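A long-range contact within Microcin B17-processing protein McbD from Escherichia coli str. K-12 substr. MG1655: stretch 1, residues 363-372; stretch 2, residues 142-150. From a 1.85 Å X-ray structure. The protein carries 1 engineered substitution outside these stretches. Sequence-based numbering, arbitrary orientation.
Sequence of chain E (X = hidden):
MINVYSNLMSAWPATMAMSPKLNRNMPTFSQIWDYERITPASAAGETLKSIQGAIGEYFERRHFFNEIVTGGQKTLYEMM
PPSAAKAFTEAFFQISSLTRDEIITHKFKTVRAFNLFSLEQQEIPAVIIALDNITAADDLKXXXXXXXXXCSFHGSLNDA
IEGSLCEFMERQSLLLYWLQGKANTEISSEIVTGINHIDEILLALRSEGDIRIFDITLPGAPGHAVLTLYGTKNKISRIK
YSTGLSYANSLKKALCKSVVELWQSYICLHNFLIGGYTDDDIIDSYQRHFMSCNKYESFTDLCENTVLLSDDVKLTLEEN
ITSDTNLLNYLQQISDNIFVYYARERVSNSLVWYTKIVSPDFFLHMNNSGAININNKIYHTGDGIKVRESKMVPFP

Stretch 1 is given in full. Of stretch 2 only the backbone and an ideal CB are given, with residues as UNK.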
ATOM      1  N   PHE E 363      38.488  33.520  28.810  1.00 35.83           N
ATOM      2  CA  PHE E 363      38.196  32.330  29.628  1.00 35.72           C
ATOM      3  C   PHE E 363      38.364  31.032  28.827  1.00 34.65           C
ATOM      4  O   PHE E 363      37.834  30.899  27.734  1.00 33.70           O
ATOM      5  CB  PHE E 363      36.813  32.421  30.247  1.00 35.49           C
ATOM      6  CG  PHE E 363      36.696  33.528  31.242  1.00 37.21           C
ATOM      7  CD1 PHE E 363      37.200  33.364  32.531  1.00 38.05           C
ATOM      8  CD2 PHE E 363      36.122  34.736  30.892  1.00 37.44           C
ATOM      9  CE1 PHE E 363      37.107  34.376  33.451  1.00 39.86           C
ATOM     10  CE2 PHE E 363      36.015  35.751  31.808  1.00 38.47           C
ATOM     11  CZ  PHE E 363      36.518  35.590  33.089  1.00 40.07           C
ATOM     12  N   LEU E 364      39.148  30.095  29.361  1.00 34.79           N
ATOM     13  CA  LEU E 364      39.371  28.805  28.677  1.00 33.96           C
ATOM     14  C   LEU E 364      38.177  27.861  28.794  1.00 33.31           C
ATOM     15  O   LEU E 364      38.010  26.971  27.968  1.00 32.93           O
ATOM     16  CB  LEU E 364      40.660  28.123  29.179  1.00 34.39           C
ATOM     17  CG  LEU E 364      41.943  28.675  28.549  1.00 34.74           C
ATOM     18  CD1 LEU E 364      43.174  28.136  29.249  1.00 35.81           C
ATOM     19  CD2 LEU E 364      42.039  28.379  27.063  1.00 33.78           C
ATOM     20  N   HIS E 365      37.364  28.039  29.818  1.00 33.83           N
ATOM     21  CA  HIS E 365      36.141  27.272  29.968  1.00 34.55           C
ATOM     22  C   HIS E 365      35.177  28.071  30.844  1.00 35.93           C
ATOM     23  O   HIS E 365      35.535  29.148  31.298  1.00 36.83           O
ATOM     24  CB  HIS E 365      36.466  25.895  30.564  1.00 34.84           C
ATOM     25  CG  HIS E 365      37.098  25.954  31.914  1.00 36.09           C
ATOM     26  ND1 HIS E 365      36.385  26.239  33.055  1.00 36.56           N
ATOM     27  CD2 HIS E 365      38.367  25.709  32.313  1.00 37.07           C
ATOM     28  CE1 HIS E 365      37.194  26.199  34.098  1.00 38.11           C
ATOM     29  NE2 HIS E 365      38.401  25.864  33.676  1.00 38.52           N
ATOM     30  N   MET E 366      33.982  27.555  31.106  1.00 36.85           N
ATOM     31  CA  MET E 366      32.936  28.363  31.746  1.00 38.92           C
ATOM     32  C   MET E 366      32.618  28.041  33.204  1.00 39.51           C
ATOM     33  O   MET E 366      31.644  28.573  33.756  1.00 40.25           O
ATOM     34  CB  MET E 366      31.653  28.332  30.897  1.00 41.06           C
ATOM     35  CG  MET E 366      30.800  27.086  31.001  1.00 42.71           C
ATOM     36  SD  MET E 366      29.266  27.288  30.067  1.00 46.61           S
ATOM     37  CE  MET E 366      28.327  28.402  31.098  1.00 47.07           C
ATOM     38  N   ASN E 367      33.420  27.187  33.829  1.00 39.18           N
ATOM     39  CA  ASN E 367      33.227  26.831  35.233  1.00 40.17           C
ATOM     40  C   ASN E 367      34.154  27.635  36.162  1.00 41.83           C
ATOM     41  O   ASN E 367      35.262  27.204  36.456  1.00 41.48           O
ATOM     42  CB  ASN E 367      33.465  25.330  35.411  1.00 39.35           C
ATOM     43  CG  ASN E 367      33.234  24.863  36.831  1.00 40.24           C
ATOM     44  OD1 ASN E 367      32.712  25.602  37.668  1.00 40.41           O
ATOM     45  ND2 ASN E 367      33.616  23.617  37.109  1.00 40.41           N
ATOM     46  N   ASN E 368      33.709  28.785  36.651  1.00 44.09           N
ATOM     47  CA  ASN E 368      34.590  29.541  37.554  1.00 47.22           C
ATOM     48  C   ASN E 368      34.550  29.030  39.027  1.00 47.93           C
ATOM     49  O   ASN E 368      35.211  29.599  39.868  1.00 49.35           O
ATOM     50  CB  ASN E 368      34.470  31.078  37.395  1.00 49.30           C
ATOM     51  CG  ASN E 368      33.060  31.541  37.261  1.00 50.31           C
ATOM     52  OD1 ASN E 368      32.666  32.148  36.250  1.00 49.50           O
ATOM     53  ND2 ASN E 368      32.258  31.199  38.257  1.00 52.34           N
ATOM     54  N   SER E 369      33.799  27.954  39.312  1.00 47.55           N
ATOM     55  CA  SER E 369      33.970  27.190  40.565  1.00 49.30           C
ATOM     56  C   SER E 369      35.126  26.174  40.487  1.00 49.29           C
ATOM     57  O   SER E 369      35.488  25.584  41.489  1.00 50.24           O
ATOM     58  CB  SER E 369      32.681  26.456  40.958  1.00 48.87           C
ATOM     59  OG  SER E 369      32.567  25.203  40.296  1.00 48.17           O
ATOM     60  N   GLY E 370      35.667  25.941  39.294  1.00 48.01           N
ATOM     61  CA  GLY E 370      36.779  25.011  39.113  1.00 47.46           C
ATOM     62  C   GLY E 370      38.061  25.776  38.915  1.00 47.08           C
ATOM     63  O   GLY E 370      38.184  26.891  39.358  1.00 47.40           O
ATOM     64  N   ALA E 371      39.005  25.154  38.226  1.00 46.13           N
ATOM     65  CA  ALA E 371      40.334  25.707  38.011  1.00 45.59           C
ATOM     66  C   ALA E 371      40.343  26.477  36.671  1.00 43.66           C
ATOM     67  O   ALA E 371      40.363  25.887  35.583  1.00 41.54           O
ATOM     68  CB  ALA E 371      41.352  24.580  38.016  1.00 45.82           C
ATOM     69  N   ILE E 372      40.322  27.803  36.765  1.00 43.39           N
ATOM     70  CA  ILE E 372      40.073  28.666  35.608  1.00 42.16           C
ATOM     71  C   ILE E 372      41.078  29.824  35.553  1.00 42.32           C
ATOM     72  O   ILE E 372      41.629  30.232  36.591  1.00 43.03           O
ATOM     73  CB  ILE E 372      38.624  29.205  35.663  1.00 42.30           C
ATOM     74  CG1 ILE E 372      38.187  29.748  34.286  1.00 41.68           C
ATOM     75  CG2 ILE E 372      38.468  30.256  36.766  1.00 43.60           C
ATOM     76  CD1 ILE E 372      36.697  29.995  34.168  1.00 41.20           C
ATOM     77  N   UNK E 142      47.690  19.957  34.925  1.00 43.67           N
ATOM     78  CA  UNK E 142      47.808  21.340  34.449  1.00 43.18           C
ATOM     79  C   UNK E 142      46.468  21.994  34.130  1.00 41.89           C
ATOM     80  O   UNK E 142      46.369  23.213  34.106  1.00 41.95           O
ATOM     81  CB  UNK E 142      48.693  21.379  33.201  1.00 43.18           C
ATOM     82  N   UNK E 143      45.455  21.180  33.853  1.00 40.50           N
ATOM     83  CA  UNK E 143      44.192  21.664  33.291  1.00 39.57           C
ATOM     84  C   UNK E 143      43.115  20.618  33.558  1.00 39.28           C
ATOM     85  O   UNK E 143      42.752  19.861  32.655  1.00 38.73           O
ATOM     86  CB  UNK E 143      44.321  21.948  31.793  1.00 39.57           C
ATOM     87  N   UNK E 144      42.623  20.558  34.809  1.00 40.65           N
ATOM     88  CA  UNK E 144      41.737  19.455  35.195  1.00 41.06           C
ATOM     89  C   UNK E 144      40.288  19.627  34.772  1.00 40.59           C
ATOM     90  O   UNK E 144      39.593  18.616  34.636  1.00 40.04           O
ATOM     91  CB  UNK E 144      41.786  19.274  36.713  1.00 41.06           C
ATOM     92  N   UNK E 145      39.844  20.869  34.583  1.00 40.55           N
ATOM     93  CA  UNK E 145      38.460  21.181  34.209  1.00 40.71           C
ATOM     94  C   UNK E 145      38.344  21.551  32.725  1.00 39.60           C
ATOM     95  O   UNK E 145      38.926  22.530  32.280  1.00 40.33           O
ATOM     96  CB  UNK E 145      37.928  22.326  35.073  1.00 40.71           C
ATOM     97  N   UNK E 146      37.610  20.733  31.969  1.00 38.94           N
ATOM     98  CA  UNK E 146      37.399  20.890  30.531  1.00 37.66           C
ATOM     99  C   UNK E 146      35.902  21.021  30.228  1.00 36.33           C
ATOM    100  O   UNK E 146      35.059  20.527  30.978  1.00 35.57           O
ATOM    101  CB  UNK E 146      37.998  19.707  29.768  1.00 37.66           C
ATOM    102  N   UNK E 147      35.581  21.636  29.096  1.00 35.34           N
ATOM    103  CA  UNK E 147      34.209  21.671  28.585  1.00 34.55           C
ATOM    104  C   UNK E 147      34.195  21.967  27.101  1.00 34.01           C
ATOM    105  O   UNK E 147      35.262  22.088  26.489  1.00 33.67           O
ATOM    106  CB  UNK E 147      33.378  22.715  29.334  1.00 34.55           C
ATOM    107  N   UNK E 148      32.996  22.090  26.525  1.00 33.99           N
ATOM    108  CA  UNK E 148      32.838  22.193  25.087  1.00 34.49           C
ATOM    109  C   UNK E 148      32.660  23.626  24.560  1.00 34.29           C
ATOM    110  O   UNK E 148      32.166  23.792  23.446  1.00 32.82           O
ATOM    111  CB  UNK E 148      31.635  21.348  24.662  1.00 34.49           C
ATOM    112  N   UNK E 149      33.046  24.646  25.329  1.00 35.83           N
ATOM    113  CA  UNK E 149      32.955  26.045  24.852  1.00 37.20           C
ATOM    114  C   UNK E 149      33.708  26.241  23.552  1.00 36.35           C
ATOM    115  O   UNK E 149      34.841  25.788  23.412  1.00 36.33           O
ATOM    116  CB  UNK E 149      33.501  27.010  25.906  1.00 37.20           C
ATOM    117  N   UNK E 150      33.045  26.894  22.603  1.00 35.18           N
ATOM    118  CA  UNK E 150      33.618  27.174  21.309  1.00 34.91           C
ATOM    119  C   UNK E 150      33.641  26.028  20.311  1.00 33.79           C
ATOM    120  O   UNK E 150      34.200  26.192  19.238  1.00 33.97           O
ATOM    121  CB  UNK E 150      35.051  27.669  21.513  1.00 34.91           C
TER

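Position 142 is out of reach of stretch 1: its ideal CB has nothing of stretch 1 within 5.5 Å, so stretch 1 does not constrain the choice. The residue is Phe-142, whose ring stays clear of the contact.

At position 143, with phi/psi of -160/76, CA-to-CB points sideways. A small side chain would reach nothing, whereas a long one, aliphatic or aromatic, could extend to the side chain of Leu-364 and the ring of His-365. The residue is Tyr-143, with chi1 in the t well. Its CE1 packs 3.9 Å from Leu-364 CD1, and its OH lies at the edge of the His-365 ring, 3.4 Å from His-365 CD2. The two rings meet obliquely, with planes at 71°.

Position 144 also points sideways, and its ideal CB lies 5.5 Å from Ala-371 CB. A modest apolar group would suit, and a phi of -81° is compatible with proline. The residue is Pro-144; its CG lies 4.0 Å from Ala-371 CB, a light apolar contact.

Position 145 points toward stretch 1. Its ideal CB is 3.8 Å from His-365 NE2, which already donates to Ala-371 O (2.7 Å between these atoms), so the ring is held in place and its NE2 proton is engaged. Beyond it, the backbone N of Ala-371 has no acceptor within stretch 1. A short side chain ending in an acceptor, such as Asp or Asn, would suit. The residue is Asp-145: with chi1 in the m well, its OD2 accepts from Ala-371 N at 2.6 Å, with a nearly straight N-H...O angle of 172°. Its CB sits off-centre over the His-365 ring, 4.3 Å from the centroid, in a CH-pi contact. OD2 also approaches Gly-370 CA at 3.3 Å; an ideal CB on that glycine would lie 2.4 Å from the same OD2, a clash. The backbone takes part as well: water 1 donates to both Asp-145 O (2.9 Å) and Ala-371 O (3.0 Å).

Position 146 points away, and stretch 1 sets no limit on its size or polarity. It is Arg-146, whose NE makes a weak hydrogen bond to Pro-144 O at 3.1 Å.

Position 147 points toward His-365 and Met-366; its ideal CB is 5.2 Å from Met-366 N, a donor without a partner in stretch 1. A short acceptor, Asp or Asn, would again suit. Asp-147 answers with chi1 in the p well, its OD2 accepting from Met-366 N at 2.9 Å. The other oxygen, OD1, accepts from the backbone N of position 149 (3.1 Å). Water 2 lies 2.7 Å from Asp-147 OD1 and 2.8 Å from Leu-364 O, in reach of both.

Position 148 is out of reach and tolerant; it is Thr-148.

Position 149 points toward stretch 1, its ideal CB 4.9 Å from His-365 CA. A small or medium side chain would suit, and Cys-149 places SG 3.9 Å from Met-366 CB.

Position 150 is out of reach, but its phi of 79° favours glycine, and Gly-150 is found.

Stretch 2, residues 142-150: FYPDRDTCG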
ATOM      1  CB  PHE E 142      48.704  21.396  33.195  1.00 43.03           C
ATOM      2  CG  PHE E 142      50.133  21.010  33.461  1.00 44.36           C
ATOM      3  CD1 PHE E 142      51.056  21.963  33.879  1.00 45.73           C
ATOM      4  CD2 PHE E 142      50.555  19.698  33.308  1.00 44.57           C
ATOM      5  CE1 PHE E 142      52.379  21.607  34.152  1.00 47.08           C
ATOM      6  CE2 PHE E 142      51.876  19.334  33.580  1.00 45.93           C
ATOM      7  CZ  PHE E 142      52.785  20.285  34.002  1.00 47.09           C
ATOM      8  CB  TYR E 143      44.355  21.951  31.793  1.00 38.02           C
ATOM      9  CG  TYR E 143      43.191  22.689  31.179  1.00 36.87           C
ATOM     10  CD1 TYR E 143      43.069  24.062  31.301  1.00 36.92           C
ATOM     11  CD2 TYR E 143      42.199  22.008  30.477  1.00 35.52           C
ATOM     12  CE1 TYR E 143      41.991  24.745  30.734  1.00 36.44           C
ATOM     13  CE2 TYR E 143      41.121  22.676  29.924  1.00 34.97           C
ATOM     14  CZ  TYR E 143      41.020  24.041  30.039  1.00 35.19           C
ATOM     15  OH  TYR E 143      39.935  24.664  29.484  1.00 34.43           O
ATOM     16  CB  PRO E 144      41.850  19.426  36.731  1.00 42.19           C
ATOM     17  CG  PRO E 144      42.200  20.825  37.113  1.00 42.70           C
ATOM     18  CD  PRO E 144      43.027  21.373  35.977  1.00 42.04           C
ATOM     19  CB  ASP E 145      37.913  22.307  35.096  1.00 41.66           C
ATOM     20  CG  ASP E 145      37.929  21.941  36.576  1.00 43.70           C
ATOM     21  OD1 ASP E 145      37.448  20.858  36.939  1.00 45.25           O
ATOM     22  OD2 ASP E 145      38.454  22.709  37.397  1.00 45.30           O
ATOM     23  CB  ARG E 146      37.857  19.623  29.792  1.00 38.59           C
ATOM     24  CG  ARG E 146      39.349  19.374  29.625  1.00 40.00           C
ATOM     25  CD  ARG E 146      40.074  18.833  30.833  1.00 41.93           C
ATOM     26  NE  ARG E 146      39.294  17.908  31.646  1.00 42.64           N
ATOM     27  CZ  ARG E 146      39.077  16.617  31.390  1.00 43.27           C
ATOM     28  NH1 ARG E 146      39.558  16.024  30.293  1.00 43.13           N
ATOM     29  NH2 ARG E 146      38.341  15.909  32.250  1.00 43.94           N
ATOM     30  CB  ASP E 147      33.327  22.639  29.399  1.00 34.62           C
ATOM     31  CG  ASP E 147      33.655  24.120  29.171  1.00 35.06           C
ATOM     32  OD1 ASP E 147      34.254  24.500  28.134  1.00 33.82           O
ATOM     33  OD2 ASP E 147      33.289  24.898  30.076  1.00 35.82           O
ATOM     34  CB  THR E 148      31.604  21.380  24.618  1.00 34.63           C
ATOM     35  OG1 THR E 148      30.427  21.898  25.256  1.00 37.29           O
ATOM     36  CG2 THR E 148      31.754  19.934  24.929  1.00 34.25           C
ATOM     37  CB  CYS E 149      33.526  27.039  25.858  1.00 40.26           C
ATOM     38  SG  CYS E 149      32.493  27.179  27.319  1.00 45.68           S
TER
HETATM   39  O   HOH W   1      41.065  23.440  33.966  1.00 36.63           O
HETATM   40  O   HOH W   2      36.634  24.795  26.843  1.00 30.96           O
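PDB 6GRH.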